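Local coordinates for protein insensitive (Drosophila melanogaster, PDB 4IX7) that binds the palindromic DNA site CCAATTGG through its BEN domain and represses transcription of neural genes, also serving as a corepressor that restrains Notch signalling, at residues 7-12 / 74-79; 27-31 / 90-94; 31-36 / 95-101. All blocks are in the same frame, centred on the assembly; numbering follows the deposited sequence. Where two conformers were deposited one is given.

Interaction 1 of 3, residues 7-12 / 74-79; sequences IGPNNT and QDIIFA
Ile-7 opens the contact by laying its CG1 branch along the backbone of helix 70-84. CG1 stands between the backbone N and the carbonyl carbon (chi1 79°), which brings it against Asp-75 O and carries CD1 on to CG1 of Ile-76; Ile-7 CB lies 4.0 Å from Ala-79 CB. Ile-7 O lies at the edge of the Phe-78 ring, 3.4 Å from Phe-78 CD2. The backbone of Gly-8 passes close to the carboxylate, Gly-8 C lying 3.2 Å from Asp-75 OD1. Pro-9 then sets its CD over one face of the Phe-78 ring, 3.7 Å from the centroid, in a CH-pi contact. Asn-10 gives its backbone N to Asp-75 OD1 (2.9 Å), on the syn lone pair, while its ND2 reaches Gln-74 OE1 (2.9 Å) from above that carbonyl plane, the two amides being turned 59° apart. Asn-11 completes a type I turn begun at Gly-8. Finally Thr-12 grips Asp-75 OD2 twice, through N at 2.9 Å and OG1 at 2.7 Å, the two donors coming from opposite faces of the carboxylate. With an asparagine in place of Asp-75, one carboxylate oxygen becomes an NH2 group, and the loop would probably lose an acceptor for either Asn-10 N or the Thr-12 pair. The turn links strands 4-6 and 13-15 of a small antiparallel hairpin, which is thereby fastened to helix 70-84, while Ile-7 and Thr-12 also touch Ile-38 at the end of helix 27-38.

Interaction 2 of 3, residues 27-31 / 90-94; sequences CSLAT and EVRNA. With nucleotides of chain B.
Thr-31 and Ala-94 face one another across the two helices, CG2 of the threonine 3.8 Å from the alanine CB. The hydroxyl of Thr-31 is turned back along its own helix: OG1 stands beside the backbone N (chi1 -59°) and donates to Cys-27 O at 2.9 Å, from above that carbonyl plane. This leaves CG2 directed at the partner helix, with Val-91 CG1 crossing obliquely against OG1 and CG2. One turn earlier, Cys-27 extends its thiol across the gap, SG lying 4.0 Å from Val-91 CG2 and alongside Glu-90 CG. Helices 27-38 and 88-112 of the helical BEN domain cross here at -56° with their axes 9.0 Å apart, a separation consistent with the small residues Cys-27, Ser-28 and Ala-94 at the crossing. Val-80 of helix 70-84 touches both Thr-31 and Val-91. Ser-28 points its hydroxyl to the DNA side, and OG donates to OP2 in the phosphate of deoxycytidine DC4 of chain B at 2.7 Å. The same OG accepts from a water that also donates to Ala-94 O (2.9 Å).

Interaction 3 of 3, residues 31-36 / 95-101; sequences TRKLLV and ITTKCAD. With nucleotides of chain B; nucleotides of chain A.
Arg-32 and Asp-101 form the salt bridge of this contact, and both also bind DNA. The guanidinium meets the carboxylate end-on, NH1 at 2.6 Å and NH2 at 2.8 Å from the single oxygen OD2, with the two planes nearly coplanar. NH1 comes nearly along the C-O axis, whereas NH2 uses the anti lone pair. Further hydrogen bonds run to the nucleic acid. Arg-32 NE donates to OP2 of DC4 of chain B (3.0 Å), and NH2 makes a weak bond to the phosphate of DT3 of the same strand. Asp-101 OD1 accepts from N4 of the DC4 base at 2.9 Å and 176°, an almost straight bond consistent with a part in sequence recognition. By holding OD2, the arginine probably helps to position the aspartate for this base contact. Thr-96, on another side of the helix, donates OG1 to a phosphate oxygen of DA7 of chain A. Helix 88-112 of the BEN domain thus brings side chains to base edges and to both strands, while helix 27-38 approaches the backbone of chain B; the two cross at -55°. The remaining contacts are van der Waals. Lys-98 CB lies over one guanidinium face, toward the rim, and the sugar C2' of DT3 over the opposite one, and Thr-97 CG2 touches both Arg-32 NH1 and C5 of the DC4 base. A bend about the CB-CG bond of Lys-98 (chi2 54°) brings CE tightly against Val-36 CG1, while NZ is paired with Glu-102. Leu-35 CD1 rests on Lys-98 CG (3.7 Å) and Ile-95 CG2. The Thr-31 and Ile-95 side chains cross at about a right angle, CG2 against CG1; Ile-95 also touches Ile-73, and Leu-35 Ile-76, both on helix 70-84.

Interactions 2 and 3 are successive parts of one crossing between helices 27-38 and 88-112, their centres about 7 Å apart and Thr-31 common to both. Interaction 1 lies about 14 and 15 Å from these centres, on helix 70-84, which directly precedes helix 88-112 in the chain. Ile-76 and Ile-77 of that helix join the three: Ile-77 packs on Val-91 and Arg-92, Ile-76 on Thr-31, Leu-34 and Leu-35. In every case an early segment meets a late one, and the segments alternate along the chain, so the N-terminal and C-terminal parts of the BEN domain interlock; interaction 1 stays about 8 Å from the DNA at the nearest atom.

Interaction 1 of 3, residues 7-12 / 74-79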
loop_
_atom_site.group_PDB
_atom_site.type_symbol
_atom_site.label_atom_id
_atom_site.label_comp_id
_atom_site.label_asym_id
_atom_site.label_seq_id
_atom_site.Cartn_x
_atom_site.Cartn_y
_atom_site.Cartn_z
ATOM N N ILE C 7 -16.912 -2.243 19.616
ATOM C CA ILE C 7 -16.394 -2.788 18.355
ATOM C C ILE C 7 -15.168 -3.690 18.496
ATOM O O ILE C 7 -14.779 -4.365 17.539
ATOM C CB ILE C 7 -16.127 -1.688 17.281
ATOM C CG1 ILE C 7 -14.803 -0.959 17.553
ATOM C CG2 ILE C 7 -17.316 -0.725 17.179
ATOM C CD1 ILE C 7 -14.413 0.038 16.465
ATOM N N GLY C 8 -14.558 -3.704 19.677
ATOM C CA GLY C 8 -13.374 -4.521 19.884
ATOM C C GLY C 8 -13.024 -4.679 21.343
ATOM O O GLY C 8 -13.702 -4.127 22.210
ATOM N N PRO C 9 -11.952 -5.430 21.621
ATOM C CA PRO C 9 -11.574 -5.755 23.006
ATOM C C PRO C 9 -11.305 -4.562 23.928
ATOM O O PRO C 9 -11.353 -4.743 25.147
ATOM C CB PRO C 9 -10.309 -6.613 22.844
ATOM C CG PRO C 9 -9.872 -6.438 21.414
ATOM C CD PRO C 9 -11.103 -6.111 20.628
ATOM N N ASN C 10 -11.019 -3.381 23.385
ATOM C CA ASN C 10 -10.752 -2.219 24.233
ATOM C C ASN C 10 -11.991 -1.366 24.489
ATOM O O ASN C 10 -11.906 -0.278 25.063
ATOM C CB ASN C 10 -9.607 -1.374 23.661
ATOM C CG ASN C 10 -8.329 -2.170 23.507
ATOM O OD1 ASN C 10 -7.968 -2.963 24.384
ATOM N ND2 ASN C 10 -7.647 -1.986 22.384
ATOM N N ASN C 11 -13.140 -1.879 24.060
ATOM C CA ASN C 11 -14.429 -1.230 24.285
ATOM C C ASN C 11 -14.569 0.155 23.636
ATOM O O ASN C 11 -15.285 1.027 24.133
ATOM C CB ASN C 11 -14.774 -1.186 25.784
ATOM C CG ASN C 11 -16.243 -0.875 26.046
ATOM O OD1 ASN C 11 -16.570 -0.019 26.875
ATOM N ND2 ASN C 11 -17.130 -1.558 25.334
ATOM N N THR C 12 -13.909 0.352 22.497
ATOM C CA THR C 12 -14.199 1.528 21.693
ATOM C C THR C 12 -15.586 1.304 21.106
ATOM O O THR C 12 -15.870 0.225 20.576
ATOM C CB THR C 12 -13.187 1.682 20.550
ATOM O OG1 THR C 12 -11.860 1.705 21.098
ATOM C CG2 THR C 12 -13.441 2.973 19.775
ATOM N N GLN C 74 -6.528 -0.244 17.497
ATOM C CA GLN C 74 -6.563 -1.697 17.642
ATOM C C GLN C 74 -7.995 -2.212 17.508
ATOM O O GLN C 74 -8.233 -3.237 16.871
ATOM C CB GLN C 74 -5.982 -2.117 18.990
ATOM C CG GLN C 74 -5.736 -3.609 19.103
ATOM C CD GLN C 74 -5.296 -4.023 20.499
ATOM O OE1 GLN C 74 -5.216 -3.195 21.412
ATOM N NE2 GLN C 74 -5.011 -5.309 20.673
ATOM N N ASP C 75 -8.948 -1.484 18.084
ATOM C CA ASP C 75 -10.349 -1.885 17.997
ATOM C C ASP C 75 -10.899 -1.762 16.582
ATOM O O ASP C 75 -11.664 -2.621 16.135
ATOM C CB ASP C 75 -11.212 -1.082 18.971
ATOM C CG ASP C 75 -11.143 -1.624 20.390
ATOM O OD1 ASP C 75 -10.574 -2.722 20.592
ATOM O OD2 ASP C 75 -11.674 -0.947 21.291
ATOM N N ILE C 76 -10.517 -0.698 15.878
ATOM C CA ILE C 76 -10.959 -0.527 14.501
ATOM C C ILE C 76 -10.432 -1.667 13.647
ATOM O O ILE C 76 -11.168 -2.243 12.848
ATOM C CB ILE C 76 -10.515 0.832 13.926
ATOM C CG1 ILE C 76 -11.287 1.955 14.632
ATOM C CG2 ILE C 76 -10.728 0.884 12.403
ATOM C CD1 ILE C 76 -10.758 3.334 14.316
ATOM N N ILE C 77 -9.163 -2.013 13.835
ATOM C CA ILE C 77 -8.565 -3.122 13.092
ATOM C C ILE C 77 -9.278 -4.426 13.437
ATOM O O ILE C 77 -9.601 -5.213 12.551
ATOM C CB ILE C 77 -7.058 -3.233 13.368
ATOM C CG1 ILE C 77 -6.331 -2.012 12.804
ATOM C CG2 ILE C 77 -6.499 -4.506 12.767
ATOM C CD1 ILE C 77 -4.867 -1.902 13.267
ATOM N N PHE C 78 -9.551 -4.639 14.720
ATOM C CA PHE C 78 -10.288 -5.825 15.142
ATOM C C PHE C 78 -11.627 -5.933 14.418
ATOM O O PHE C 78 -11.951 -6.978 13.844
ATOM C CB PHE C 78 -10.509 -5.821 16.658
ATOM C CG PHE C 78 -11.247 -7.027 17.164
ATOM C CD1 PHE C 78 -10.554 -8.145 17.599
ATOM C CD2 PHE C 78 -12.635 -7.039 17.214
ATOM C CE1 PHE C 78 -11.231 -9.259 18.069
ATOM C CE2 PHE C 78 -13.318 -8.153 17.679
ATOM C CZ PHE C 78 -12.613 -9.262 18.110
ATOM N N ALA C 79 -12.403 -4.855 14.441
ATOM C CA ALA C 79 -13.738 -4.885 13.861
ATOM C C ALA C 79 -13.704 -5.119 12.349
ATOM O O ALA C 79 -14.447 -5.952 11.821
ATOM C CB ALA C 79 -14.474 -3.605 14.173
#

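Interaction 2 of 3, residues 27-31 / 90-94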
loop_
_atom_site.group_PDB
_atom_site.type_symbol
_atom_site.label_atom_id
_atom_site.label_comp_id
_atom_site.label_asym_id
_atom_site.label_seq_id
_atom_site.Cartn_x
_atom_site.Cartn_y
_atom_site.Cartn_z
ATOM N N CYS C 27 -13.629 -2.702 2.546
ATOM C CA CYS C 27 -12.761 -2.495 3.711
ATOM C C CYS C 27 -12.466 -1.035 3.972
ATOM O O CYS C 27 -12.614 -0.549 5.095
ATOM C CB CYS C 27 -11.446 -3.267 3.529
ATOM S SG CYS C 27 -10.152 -2.920 4.773
ATOM N N SER C 28 -12.055 -0.330 2.924
ATOM C CA SER C 28 -11.622 1.045 3.084
ATOM C C SER C 28 -12.747 1.970 3.538
ATOM O O SER C 28 -12.545 2.832 4.395
ATOM C CB SER C 28 -10.986 1.554 1.796
ATOM O OG SER C 28 -10.371 2.802 2.036
ATOM N N LEU C 29 -13.934 1.781 2.980
ATOM C CA LEU C 29 -15.051 2.638 3.338
ATOM C C LEU C 29 -15.509 2.339 4.766
ATOM O O LEU C 29 -15.873 3.252 5.500
ATOM C CB LEU C 29 -16.195 2.466 2.346
ATOM C CG LEU C 29 -15.885 2.932 0.922
ATOM C CD1 LEU C 29 -17.094 2.667 0.029
ATOM C CD2 LEU C 29 -15.519 4.407 0.910
ATOM N N ALA C 30 -15.475 1.070 5.156
ATOM C CA ALA C 30 -15.849 0.700 6.521
ATOM C C ALA C 30 -14.904 1.365 7.521
ATOM O O ALA C 30 -15.332 1.920 8.539
ATOM C CB ALA C 30 -15.832 -0.815 6.687
ATOM N N THR C 31 -13.616 1.323 7.195
ATOM C CA THR C 31 -12.576 1.907 8.032
ATOM C C THR C 31 -12.771 3.419 8.149
ATOM O O THR C 31 -12.725 3.982 9.245
ATOM C CB THR C 31 -11.193 1.569 7.462
ATOM O OG1 THR C 31 -11.059 0.146 7.422
ATOM C CG2 THR C 31 -10.080 2.128 8.341
ATOM N N GLU C 90 -4.132 -4.108 5.340
ATOM C CA GLU C 90 -5.118 -3.456 4.487
ATOM C C GLU C 90 -5.899 -2.404 5.276
ATOM O O GLU C 90 -6.158 -1.312 4.777
ATOM C CB GLU C 90 -6.076 -4.507 3.925
ATOM C CG GLU C 90 -6.946 -4.047 2.784
ATOM C CD GLU C 90 -7.717 -5.204 2.177
ATOM O OE1 GLU C 90 -7.252 -6.358 2.329
ATOM O OE2 GLU C 90 -8.784 -4.964 1.568
ATOM N N VAL C 91 -6.255 -2.731 6.514
ATOM C CA VAL C 91 -6.968 -1.776 7.351
ATOM C C VAL C 91 -6.063 -0.603 7.696
ATOM O O VAL C 91 -6.478 0.547 7.616
ATOM C CB VAL C 91 -7.504 -2.426 8.633
ATOM C CG1 VAL C 91 -8.287 -1.412 9.438
ATOM C CG2 VAL C 91 -8.395 -3.611 8.276
ATOM N N ARG C 92 -4.824 -0.888 8.083
ATOM C CA ARG C 92 -3.895 0.176 8.441
ATOM C C ARG C 92 -3.661 1.123 7.266
ATOM O O ARG C 92 -3.573 2.341 7.447
ATOM C CB ARG C 92 -2.577 -0.413 8.962
ATOM C CG ARG C 92 -2.708 -0.984 10.362
ATOM C CD ARG C 92 -1.439 -1.682 10.831
ATOM N NE ARG C 92 -1.492 -1.913 12.270
ATOM C CZ ARG C 92 -0.897 -1.135 13.167
ATOM N NH1 ARG C 92 -0.181 -0.090 12.769
ATOM N NH2 ARG C 92 -1.009 -1.408 14.459
ATOM N N ASN C 93 -3.572 0.566 6.057
ATOM C CA ASN C 93 -3.388 1.406 4.880
ATOM C C ASN C 93 -4.566 2.344 4.675
ATOM O O ASN C 93 -4.391 3.511 4.315
ATOM C CB ASN C 93 -3.141 0.589 3.616
ATOM C CG ASN C 93 -2.960 1.466 2.405
ATOM O OD1 ASN C 93 -3.799 1.479 1.501
ATOM N ND2 ASN C 93 -1.876 2.245 2.394
ATOM N N ALA C 94 -5.772 1.850 4.933
ATOM C CA ALA C 94 -6.940 2.713 4.843
ATOM C C ALA C 94 -6.890 3.849 5.861
ATOM O O ALA C 94 -7.282 4.976 5.548
ATOM C CB ALA C 94 -8.218 1.899 4.995
ATOM P P DC B 4 -12.118 4.204 -1.025
ATOM O OP1 DC B 4 -12.843 2.945 -1.323
ATOM O OP2 DC B 4 -11.576 4.460 0.328
ATOM O "O5'" DC B 4 -10.886 4.358 -2.015
ATOM C "C5'" DC B 4 -11.137 4.261 -3.410
ATOM C "C4'" DC B 4 -9.879 4.650 -4.151
ATOM O "O4'" DC B 4 -9.557 6.026 -3.860
ATOM C "C3'" DC B 4 -8.633 3.882 -3.721
ATOM O "O3'" DC B 4 -8.402 2.939 -4.754
ATOM C "C2'" DC B 4 -7.524 4.934 -3.620
ATOM C "C1'" DC B 4 -8.186 6.189 -4.157
ATOM N N1 DC B 4 -7.772 7.446 -3.481
ATOM C C2 DC B 4 -7.086 8.424 -4.208
ATOM O O2 DC B 4 -6.841 8.207 -5.398
ATOM N N3 DC B 4 -6.710 9.564 -3.589
ATOM C C4 DC B 4 -6.995 9.752 -2.291
ATOM N N4 DC B 4 -6.606 10.902 -1.712
ATOM C C5 DC B 4 -7.680 8.755 -1.527
ATOM C C6 DC B 4 -8.047 7.630 -2.155
HETATM O O HOH W 1 -9.085 4.938 3.308
#

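Interaction 3 of 3, residues 31-36 / 95-101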
loop_
_atom_site.group_PDB
_atom_site.type_symbol
_atom_site.label_atom_id
_atom_site.label_comp_id
_atom_site.label_asym_id
_atom_site.label_seq_id
_atom_site.Cartn_x
_atom_site.Cartn_y
_atom_site.Cartn_z
ATOM N N THR C 31 -13.616 1.323 7.195
ATOM C CA THR C 31 -12.576 1.907 8.032
ATOM C C THR C 31 -12.771 3.419 8.149
ATOM O O THR C 31 -12.725 3.982 9.245
ATOM C CB THR C 31 -11.193 1.569 7.462
ATOM O OG1 THR C 31 -11.059 0.146 7.422
ATOM C CG2 THR C 31 -10.080 2.128 8.341
ATOM N N ARG C 32 -13.019 4.080 7.024
ATOM C CA ARG C 32 -13.233 5.524 7.032
ATOM C C ARG C 32 -14.415 5.904 7.912
ATOM O O ARG C 32 -14.345 6.865 8.678
ATOM C CB ARG C 32 -13.446 6.055 5.608
ATOM C CG ARG C 32 -12.202 6.007 4.740
ATOM C CD ARG C 32 -12.508 6.404 3.297
ATOM N NE ARG C 32 -11.280 6.443 2.514
ATOM C CZ ARG C 32 -10.531 7.529 2.356
ATOM N NH1 ARG C 32 -9.415 7.464 1.640
ATOM N NH2 ARG C 32 -10.896 8.680 2.905
ATOM N N LYS C 33 -15.506 5.147 7.808
ATOM C CA LYS C 33 -16.691 5.478 8.595
ATOM C C LYS C 33 -16.418 5.351 10.084
ATOM O O LYS C 33 -16.810 6.217 10.869
ATOM C CB LYS C 33 -17.891 4.615 8.200
ATOM C CG LYS C 33 -19.179 4.983 8.936
ATOM C CD LYS C 33 -19.537 6.456 8.735
ATOM C CE LYS C 33 -20.989 6.732 9.120
ATOM N NZ LYS C 33 -21.383 8.161 8.938
ATOM N N LEU C 34 -15.743 4.276 10.477
ATOM C CA LEU C 34 -15.413 4.107 11.889
ATOM C C LEU C 34 -14.519 5.254 12.346
ATOM O O LEU C 34 -14.722 5.808 13.424
ATOM C CB LEU C 34 -14.736 2.754 12.137
ATOM C CG LEU C 34 -15.629 1.521 11.950
ATOM C CD1 LEU C 34 -14.800 0.245 11.962
ATOM C CD2 LEU C 34 -16.679 1.478 13.052
ATOM N N LEU C 35 -13.525 5.608 11.535
ATOM C CA LEU C 35 -12.609 6.686 11.907
ATOM C C LEU C 35 -13.299 8.016 12.177
ATOM O O LEU C 35 -12.991 8.676 13.166
ATOM C CB LEU C 35 -11.535 6.885 10.839
ATOM C CG LEU C 35 -10.427 5.834 10.785
ATOM C CD1 LEU C 35 -9.629 6.042 9.509
ATOM C CD2 LEU C 35 -9.503 5.869 12.012
ATOM N N VAL C 36 -14.222 8.424 11.311
ATOM C CA VAL C 36 -14.871 9.719 11.502
ATOM C C VAL C 36 -15.936 9.678 12.586
ATOM O O VAL C 36 -16.449 10.720 12.993
ATOM C CB VAL C 36 -15.458 10.285 10.193
ATOM C CG1 VAL C 36 -14.329 10.506 9.187
ATOM C CG2 VAL C 36 -16.559 9.368 9.642
ATOM N N ILE C 95 -6.409 3.568 7.073
ATOM C CA ILE C 95 -6.276 4.613 8.085
ATOM C C ILE C 95 -5.244 5.661 7.659
ATOM O O ILE C 95 -5.491 6.871 7.759
ATOM C CB ILE C 95 -5.888 4.035 9.459
ATOM C CG1 ILE C 95 -6.916 2.991 9.902
ATOM C CG2 ILE C 95 -5.818 5.161 10.483
ATOM C CD1 ILE C 95 -6.506 2.208 11.151
ATOM N N THR C 96 -4.097 5.205 7.155
ATOM C CA THR C 96 -3.070 6.130 6.668
ATOM C C THR C 96 -3.643 7.079 5.621
ATOM O O THR C 96 -3.411 8.292 5.658
ATOM C CB THR C 96 -1.866 5.354 6.059
ATOM O OG1 THR C 96 -1.210 4.585 7.084
ATOM C CG2 THR C 96 -0.879 6.306 5.405
ATOM N N THR C 97 -4.406 6.525 4.691
ATOM C CA THR C 97 -4.963 7.317 3.613
ATOM C C THR C 97 -5.982 8.315 4.145
ATOM O O THR C 97 -5.968 9.480 3.771
ATOM C CB THR C 97 -5.625 6.424 2.554
ATOM O OG1 THR C 97 -4.688 5.422 2.113
ATOM C CG2 THR C 97 -6.057 7.276 1.358
ATOM N N LYS C 98 -6.845 7.867 5.048
ATOM C CA LYS C 98 -7.866 8.756 5.592
ATOM C C LYS C 98 -7.240 9.920 6.374
ATOM O O LYS C 98 -7.705 11.068 6.280
ATOM C CB LYS C 98 -8.853 7.975 6.463
ATOM C CG LYS C 98 -9.915 8.839 7.152
ATOM C CD LYS C 98 -10.660 9.711 6.143
ATOM C CE LYS C 98 -11.921 10.294 6.747
ATOM N NZ LYS C 98 -12.636 11.232 5.814
ATOM N N CYS C 99 -6.198 9.627 7.149
ATOM C CA CYS C 99 -5.480 10.678 7.875
ATOM C C CYS C 99 -4.890 11.691 6.900
ATOM O O CYS C 99 -4.959 12.892 7.128
ATOM C CB CYS C 99 -4.362 10.086 8.738
ATOM S SG CYS C 99 -4.985 9.221 10.187
ATOM N N ALA C 100 -4.308 11.201 5.810
ATOM C CA ALA C 100 -3.747 12.088 4.790
ATOM C C ALA C 100 -4.838 12.916 4.117
ATOM O O ALA C 100 -4.645 14.098 3.845
ATOM C CB ALA C 100 -2.968 11.281 3.762
ATOM N N ASP C 101 -5.993 12.300 3.877
ATOM C CA ASP C 101 -7.131 13.004 3.278
ATOM C C ASP C 101 -7.625 14.148 4.180
ATOM O O ASP C 101 -7.908 15.259 3.709
ATOM C CB ASP C 101 -8.285 12.034 2.997
ATOM C CG ASP C 101 -7.968 11.028 1.891
ATOM O OD1 ASP C 101 -7.042 11.269 1.087
ATOM O OD2 ASP C 101 -8.677 10.000 1.801
ATOM P P DT B 3 -15.046 9.472 1.895
ATOM O OP1 DT B 3 -16.191 8.604 2.257
ATOM O OP2 DT B 3 -14.057 9.909 2.889
ATOM O "O5'" DT B 3 -14.227 8.731 0.730
ATOM C "C5'" DT B 3 -14.966 8.185 -0.329
ATOM C "C4'" DT B 3 -13.995 7.631 -1.347
ATOM O "O4'" DT B 3 -13.283 8.739 -1.949
ATOM C "C3'" DT B 3 -12.928 6.702 -0.777
ATOM O "O3'" DT B 3 -13.067 5.431 -1.426
ATOM C "C2'" DT B 3 -11.613 7.413 -1.083
ATOM C "C1'" DT B 3 -11.975 8.289 -2.265
ATOM N N1 DT B 3 -11.142 9.500 -2.446
ATOM C C2 DT B 3 -10.631 9.768 -3.705
ATOM O O2 DT B 3 -10.808 9.037 -4.671
ATOM N N3 DT B 3 -9.889 10.920 -3.780
ATOM C C4 DT B 3 -9.650 11.822 -2.765
ATOM O O4 DT B 3 -8.974 12.832 -2.944
ATOM C C5 DT B 3 -10.224 11.488 -1.487
ATOM C C7 DT B 3 -10.018 12.390 -0.306
ATOM C C6 DT B 3 -10.948 10.369 -1.390
ATOM P P DC B 4 -12.118 4.204 -1.025
ATOM O OP1 DC B 4 -12.843 2.945 -1.323
ATOM O OP2 DC B 4 -11.576 4.460 0.328
ATOM O "O5'" DC B 4 -10.886 4.358 -2.015
ATOM C "C5'" DC B 4 -11.137 4.261 -3.410
ATOM C "C4'" DC B 4 -9.879 4.650 -4.151
ATOM O "O4'" DC B 4 -9.557 6.026 -3.860
ATOM C "C3'" DC B 4 -8.633 3.882 -3.721
ATOM O "O3'" DC B 4 -8.402 2.939 -4.754
ATOM C "C2'" DC B 4 -7.524 4.934 -3.620
ATOM C "C1'" DC B 4 -8.186 6.189 -4.157
ATOM N N1 DC B 4 -7.772 7.446 -3.481
ATOM C C2 DC B 4 -7.086 8.424 -4.208
ATOM O O2 DC B 4 -6.841 8.207 -5.398
ATOM N N3 DC B 4 -6.710 9.564 -3.589
ATOM C C4 DC B 4 -6.995 9.752 -2.291
ATOM N N4 DC B 4 -6.606 10.902 -1.712
ATOM C C5 DC B 4 -7.680 8.755 -1.527
ATOM C C6 DC B 4 -8.047 7.630 -2.155
ATOM P P DA A 7 2.157 6.067 8.938
ATOM O OP1 DA A 7 2.104 6.302 10.400
ATOM O OP2 DA A 7 0.921 5.829 8.157
ATOM O "O5'" DA A 7 2.871 7.291 8.245
ATOM C "C5'" DA A 7 4.044 7.809 8.856
ATOM C "C4'" DA A 7 4.481 9.044 8.096
ATOM O "O4'" DA A 7 5.095 8.619 6.846
ATOM C "C3'" DA A 7 3.385 10.038 7.726
ATOM O "O3'" DA A 7 3.950 11.353 7.749
ATOM C "C2'" DA A 7 2.999 9.640 6.297
ATOM C "C1'" DA A 7 4.329 9.105 5.757
ATOM N N9 DA A 7 4.200 8.010 4.789
ATOM C C8 DA A 7 3.323 6.953 4.835
ATOM N N7 DA A 7 3.437 6.131 3.813
ATOM C C5 DA A 7 4.467 6.678 3.051
ATOM C C6 DA A 7 5.068 6.291 1.836
ATOM N N6 DA A 7 4.714 5.192 1.141
ATOM N N1 DA A 7 6.061 7.072 1.360
ATOM C C2 DA A 7 6.424 8.172 2.039
ATOM N N3 DA A 7 5.931 8.639 3.193
ATOM C C4 DA A 7 4.935 7.846 3.638
#